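Local coordinates for flagellar motor switch protein FliG (Thermotoga maritima, PDB 3AJC) that probably forms part of the flagellar switch complex at the base of the basal body, which interacts with chemotaxis proteins and with motor components that determine the direction of rotation, at residues V67-I70 with E71-E75; K160-D164 with E165-K169. All blocks are in the same frame, centred on the assembly; numbering follows the deposited sequence.

Contact 1 (V67-I70 with E71-E75); sequences VKEI and ERNLE
The guanidinium of Arg72 has Glu69 CA over one face, 4.2 Å above the plane and off-centre, near the edge of the group, while Lys68 CG lies in plane at its edge, 3.9 Å from Arg72 NH2. Two positively charged chains thus meet through the aliphatic part of one of them, Lys68 and Arg72 crossing at roughly a right angle. The carboxylate of Glu69 gives Arg72 little more than a charge nearby: Glu69 OE1 stands 4.2 Å from Arg72 NH1, far enough out of the guanidinium plane that the pair is only an attraction of charges, not a bond. Its other oxygen, OE2, is instead hydrogen-bonded to Thr65.

All this takes place along the first turns of helix 67-79 in the FliG middle domain, where the i to i+4 backbone bonds run unbroken, from Glu71 N to Val67 O through Leu74 N to Ile70 O. On this exposed surface Lys68 and Glu71 form an i to i+3 salt bridge, their side chains lying alongside each other and pointing the same way. Lys68 turns at chi2 (66°), which brings Lys68 NZ to Glu71 OE1 at 3.1 Å on the syn side of the carboxylate, somewhat out of its plane.

Around the helix, Asn73 meets Glu69 O twice, once firmly and once weakly. Asn73 N binds Glu69 O at 3.0 Å in a nearly straight bond, and Asn73 ND2 adds a weak, bent one to the same oxygen at 2.7 Å with an N-H...O angle of 127°. Asn73 ND2 also lies 3.2 Å from Glu69 CG, with the amide and carboxylate planes turned 55° apart.

Contact 2 (K160-D164 with E165-K169); sequences KGASD and ELKEK
With chi1 at -67°, Lys167 sets CG opposite its own carbonyl carbon, and the chain then runs extended back along Asp164 until a bend at chi4 (66°) turns NZ in toward Ala162 O. Asp164 has a similar first torsion and points the same way, so its carboxylate lies beside the lysine tip. Lys167 NZ donates to Ala162 O at 2.6 Å and pairs with Asp164 OD2 in a salt bridge at 2.9 Å. With an alanine in place of Lys167, Ala162 O and the Asp164 carboxylate would probably both lose their shared cationic partner, leaving the acid freer to turn.

Ser163 is the N-cap of helix 164-171. Ser163 OG accepts from Leu166 N at 3.3 Å, while Ser163 O takes Lys167 N at 2.8 Å, and OG is also hydrogen-bonded to Glu133. Ala162 CB packs on Leu166 CD2 at 3.8 Å, both side chains also touching Phe132, so the loop after helix 152-159 is joined to the next helix in the FliG C-terminal domain by an apolar as well as a polar contact.

One ammonium serves both a loop carbonyl and the acid of the helix's first turn, and the negative charge of Asp164 near the helix N-terminus would probably interact favourably with the helix dipole.

How the contacts relate
Contact 1 and contact 2 are separate local features of a chain whose only regular secondary structure is helix, about 44 Å apart between centres and about 35 Å at their nearest atoms, on opposite sides of the chain's centre. Residues 67-75 belong to the middle domain and come first in the chain; residues 160-169 follow much later, in the C-terminal domain. Each places a lysine beside an acid three residues away, but in reversed order along the chain. Contact 1 lies nearer the FliM-interacting motif: the side chain of Glu69 is about 8 Å from that of Arg58, part of the EHPQR motif important for interaction with FliM, whereas contact 2 lies away from that motif.

Contact 1 (V67-I70 with E71-E75)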
loop_
_atom_site.group_PDB
_atom_site.type_symbol
_atom_site.label_atom_id
_atom_site.label_comp_id
_atom_site.label_asym_id
_atom_site.label_seq_id
_atom_site.Cartn_x
_atom_site.Cartn_y
_atom_site.Cartn_z
ATOM N N VAL A 67 24.396 0.716 4.917
ATOM C CA VAL A 67 24.572 1.609 6.047
ATOM C C VAL A 67 25.077 2.951 5.521
ATOM O O VAL A 67 24.686 4.020 6.004
ATOM C CB VAL A 67 25.600 1.038 7.031
ATOM C CG1 VAL A 67 25.827 2.016 8.172
ATOM C CG2 VAL A 67 25.118 -0.311 7.550
ATOM N N LYS A 68 25.940 2.879 4.510
ATOM C CA LYS A 68 26.520 4.069 3.903
ATOM C C LYS A 68 25.445 4.959 3.303
ATOM O O LYS A 68 25.452 6.172 3.501
ATOM C CB LYS A 68 27.522 3.676 2.812
ATOM C CG LYS A 68 28.745 4.565 2.781
ATOM C CD LYS A 68 29.545 4.372 4.061
ATOM C CE LYS A 68 30.486 5.535 4.320
ATOM N NZ LYS A 68 31.097 5.446 5.685
ATOM N N GLU A 69 24.528 4.346 2.561
ATOM C CA GLU A 69 23.449 5.083 1.915
ATOM C C GLU A 69 22.540 5.756 2.948
ATOM O O GLU A 69 22.085 6.880 2.753
ATOM C CB GLU A 69 22.645 4.131 1.033
ATOM C CG GLU A 69 21.468 4.766 0.321
ATOM C CD GLU A 69 21.546 4.572 -1.175
ATOM O OE1 GLU A 69 22.235 5.368 -1.855
ATOM O OE2 GLU A 69 20.931 3.607 -1.669
ATOM N N ILE A 70 22.281 5.057 4.046
ATOM C CA ILE A 70 21.448 5.592 5.114
ATOM C C ILE A 70 22.164 6.797 5.720
ATOM O O ILE A 70 21.579 7.868 5.896
ATOM C CB ILE A 70 21.213 4.516 6.210
ATOM C CG1 ILE A 70 20.394 3.366 5.619
ATOM C CG2 ILE A 70 20.512 5.127 7.416
ATOM C CD1 ILE A 70 20.314 2.142 6.487
ATOM N N GLU A 71 23.443 6.607 6.022
ATOM C CA GLU A 71 24.266 7.655 6.609
ATOM C C GLU A 71 24.290 8.915 5.743
ATOM O O GLU A 71 24.177 10.029 6.256
ATOM C CB GLU A 71 25.685 7.119 6.824
ATOM C CG GLU A 71 26.697 8.142 7.299
ATOM C CD GLU A 71 27.998 7.497 7.733
ATOM O OE1 GLU A 71 28.491 6.601 7.013
ATOM O OE2 GLU A 71 28.535 7.885 8.791
ATOM N N ARG A 72 24.427 8.726 4.431
ATOM C CA ARG A 72 24.472 9.833 3.473
ATOM C C ARG A 72 23.139 10.560 3.367
ATOM O O ARG A 72 23.079 11.782 3.484
ATOM C CB ARG A 72 24.875 9.316 2.085
ATOM C CG ARG A 72 26.296 9.676 1.649
ATOM C CD ARG A 72 26.621 9.096 0.269
ATOM N NE ARG A 72 26.912 7.663 0.311
ATOM C CZ ARG A 72 26.622 6.814 -0.671
ATOM N NH1 ARG A 72 26.028 7.254 -1.767
ATOM N NH2 ARG A 72 26.925 5.526 -0.558
ATOM N N ASN A 73 22.070 9.806 3.133
ATOM C CA ASN A 73 20.742 10.393 3.010
ATOM C C ASN A 73 20.350 11.160 4.262
ATOM O O ASN A 73 19.714 12.212 4.177
ATOM C CB ASN A 73 19.704 9.309 2.724
ATOM C CG ASN A 73 19.738 8.840 1.286
ATOM O OD1 ASN A 73 19.427 9.600 0.363
ATOM N ND2 ASN A 73 20.125 7.586 1.082
ATOM N N LEU A 74 20.724 10.631 5.422
ATOM C CA LEU A 74 20.411 11.292 6.678
ATOM C C LEU A 74 21.108 12.649 6.706
ATOM O O LEU A 74 20.487 13.675 6.975
ATOM C CB LEU A 74 20.878 10.443 7.862
ATOM C CG LEU A 74 20.552 11.010 9.249
ATOM C CD1 LEU A 74 19.044 11.194 9.397
ATOM C CD2 LEU A 74 21.081 10.075 10.321
ATOM N N GLU A 75 22.403 12.647 6.414
ATOM C CA GLU A 75 23.178 13.880 6.401
ATOM C C GLU A 75 22.568 14.951 5.511
ATOM O O GLU A 75 22.542 16.121 5.880
ATOM C CB GLU A 75 24.607 13.594 5.951
ATOM C CG GLU A 75 25.376 12.803 6.967
ATOM C CD GLU A 75 26.765 12.437 6.514
ATOM O OE1 GLU A 75 26.891 11.664 5.542
ATOM O OE2 GLU A 75 27.730 12.927 7.136
#

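Contact 2 (K160-D164 with E165-K169)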
loop_
_atom_site.group_PDB
_atom_site.type_symbol
_atom_site.label_atom_id
_atom_site.label_comp_id
_atom_site.label_asym_id
_atom_site.label_seq_id
_atom_site.Cartn_x
_atom_site.Cartn_y
_atom_site.Cartn_z
ATOM N N LYS A 160 -18.140 5.121 3.744
ATOM C CA LYS A 160 -18.692 5.714 2.537
ATOM C C LYS A 160 -17.903 5.235 1.320
ATOM O O LYS A 160 -18.298 5.474 0.183
ATOM C CB LYS A 160 -18.648 7.239 2.613
ATOM C CG LYS A 160 -19.676 7.839 3.550
ATOM C CD LYS A 160 -19.729 9.349 3.399
ATOM C CE LYS A 160 -20.949 9.929 4.108
ATOM N NZ LYS A 160 -22.228 9.388 3.553
ATOM N N GLY A 161 -16.786 4.558 1.564
ATOM C CA GLY A 161 -15.977 4.057 0.471
ATOM C C GLY A 161 -15.776 2.551 0.536
ATOM O O GLY A 161 -14.780 2.027 0.029
ATOM N N ALA A 162 -16.718 1.846 1.157
ATOM C CA ALA A 162 -16.624 0.393 1.279
ATOM C C ALA A 162 -17.746 -0.340 0.541
ATOM O O ALA A 162 -18.802 0.224 0.278
ATOM C CB ALA A 162 -16.642 -0.002 2.754
ATOM N N SER A 163 -17.506 -1.605 0.214
ATOM C CA SER A 163 -18.513 -2.415 -0.462
ATOM C C SER A 163 -19.592 -2.760 0.554
ATOM O O SER A 163 -19.314 -2.894 1.744
ATOM C CB SER A 163 -17.891 -3.702 -1.010
ATOM O OG SER A 163 -17.313 -4.483 0.024
ATOM N N ASP A 164 -20.825 -2.896 0.079
ATOM C CA ASP A 164 -21.951 -3.227 0.946
ATOM C C ASP A 164 -21.645 -4.440 1.811
ATOM O O ASP A 164 -22.055 -4.516 2.965
ATOM C CB ASP A 164 -23.198 -3.502 0.105
ATOM C CG ASP A 164 -23.729 -2.249 -0.576
ATOM O OD1 ASP A 164 -24.718 -2.364 -1.332
ATOM O OD2 ASP A 164 -23.165 -1.152 -0.357
ATOM N N GLU A 165 -20.922 -5.391 1.244
ATOM C CA GLU A 165 -20.566 -6.594 1.971
ATOM C C GLU A 165 -19.621 -6.260 3.123
ATOM O O GLU A 165 -19.753 -6.789 4.226
ATOM C CB GLU A 165 -19.912 -7.577 1.011
ATOM C CG GLU A 165 -19.185 -8.711 1.656
ATOM C CD GLU A 165 -18.370 -9.466 0.634
ATOM O OE1 GLU A 165 -18.032 -8.840 -0.397
ATOM O OE2 GLU A 165 -18.061 -10.661 0.849
ATOM N N LEU A 166 -18.658 -5.383 2.868
ATOM C CA LEU A 166 -17.727 -5.005 3.915
ATOM C C LEU A 166 -18.477 -4.181 4.936
ATOM O O LEU A 166 -18.187 -4.263 6.130
ATOM C CB LEU A 166 -16.560 -4.196 3.352
ATOM C CG LEU A 166 -15.590 -3.652 4.405
ATOM C CD1 LEU A 166 -15.113 -4.790 5.302
ATOM C CD2 LEU A 166 -14.416 -2.964 3.708
ATOM N N LYS A 167 -19.429 -3.379 4.466
ATOM C CA LYS A 167 -20.241 -2.565 5.362
ATOM C C LYS A 167 -20.903 -3.506 6.366
ATOM O O LYS A 167 -20.817 -3.308 7.578
ATOM C CB LYS A 167 -21.343 -1.825 4.596
ATOM C CG LYS A 167 -20.881 -0.752 3.620
ATOM C CD LYS A 167 -22.073 0.127 3.221
ATOM C CE LYS A 167 -21.694 1.223 2.236
ATOM N NZ LYS A 167 -21.280 0.643 0.934
ATOM N N GLU A 168 -21.559 -4.537 5.840
ATOM C CA GLU A 168 -22.242 -5.519 6.664
ATOM C C GLU A 168 -21.344 -6.238 7.664
ATOM O O GLU A 168 -21.645 -6.266 8.858
ATOM C CB GLU A 168 -22.954 -6.546 5.778
ATOM C CG GLU A 168 -24.397 -6.179 5.478
ATOM C CD GLU A 168 -25.280 -6.241 6.724
ATOM O OE1 GLU A 168 -26.107 -7.173 6.831
ATOM O OE2 GLU A 168 -25.144 -5.362 7.602
ATOM N N LYS A 169 -20.241 -6.810 7.200
ATOM C CA LYS A 169 -19.371 -7.521 8.125
ATOM C C LYS A 169 -18.871 -6.627 9.267
ATOM O O LYS A 169 -18.653 -7.103 10.385
ATOM C CB LYS A 169 -18.186 -8.158 7.394
ATOM C CG LYS A 169 -17.434 -9.146 8.281
ATOM C CD LYS A 169 -16.461 -10.019 7.508
ATOM C CE LYS A 169 -15.895 -11.119 8.409
ATOM N NZ LYS A 169 -14.849 -11.950 7.745
#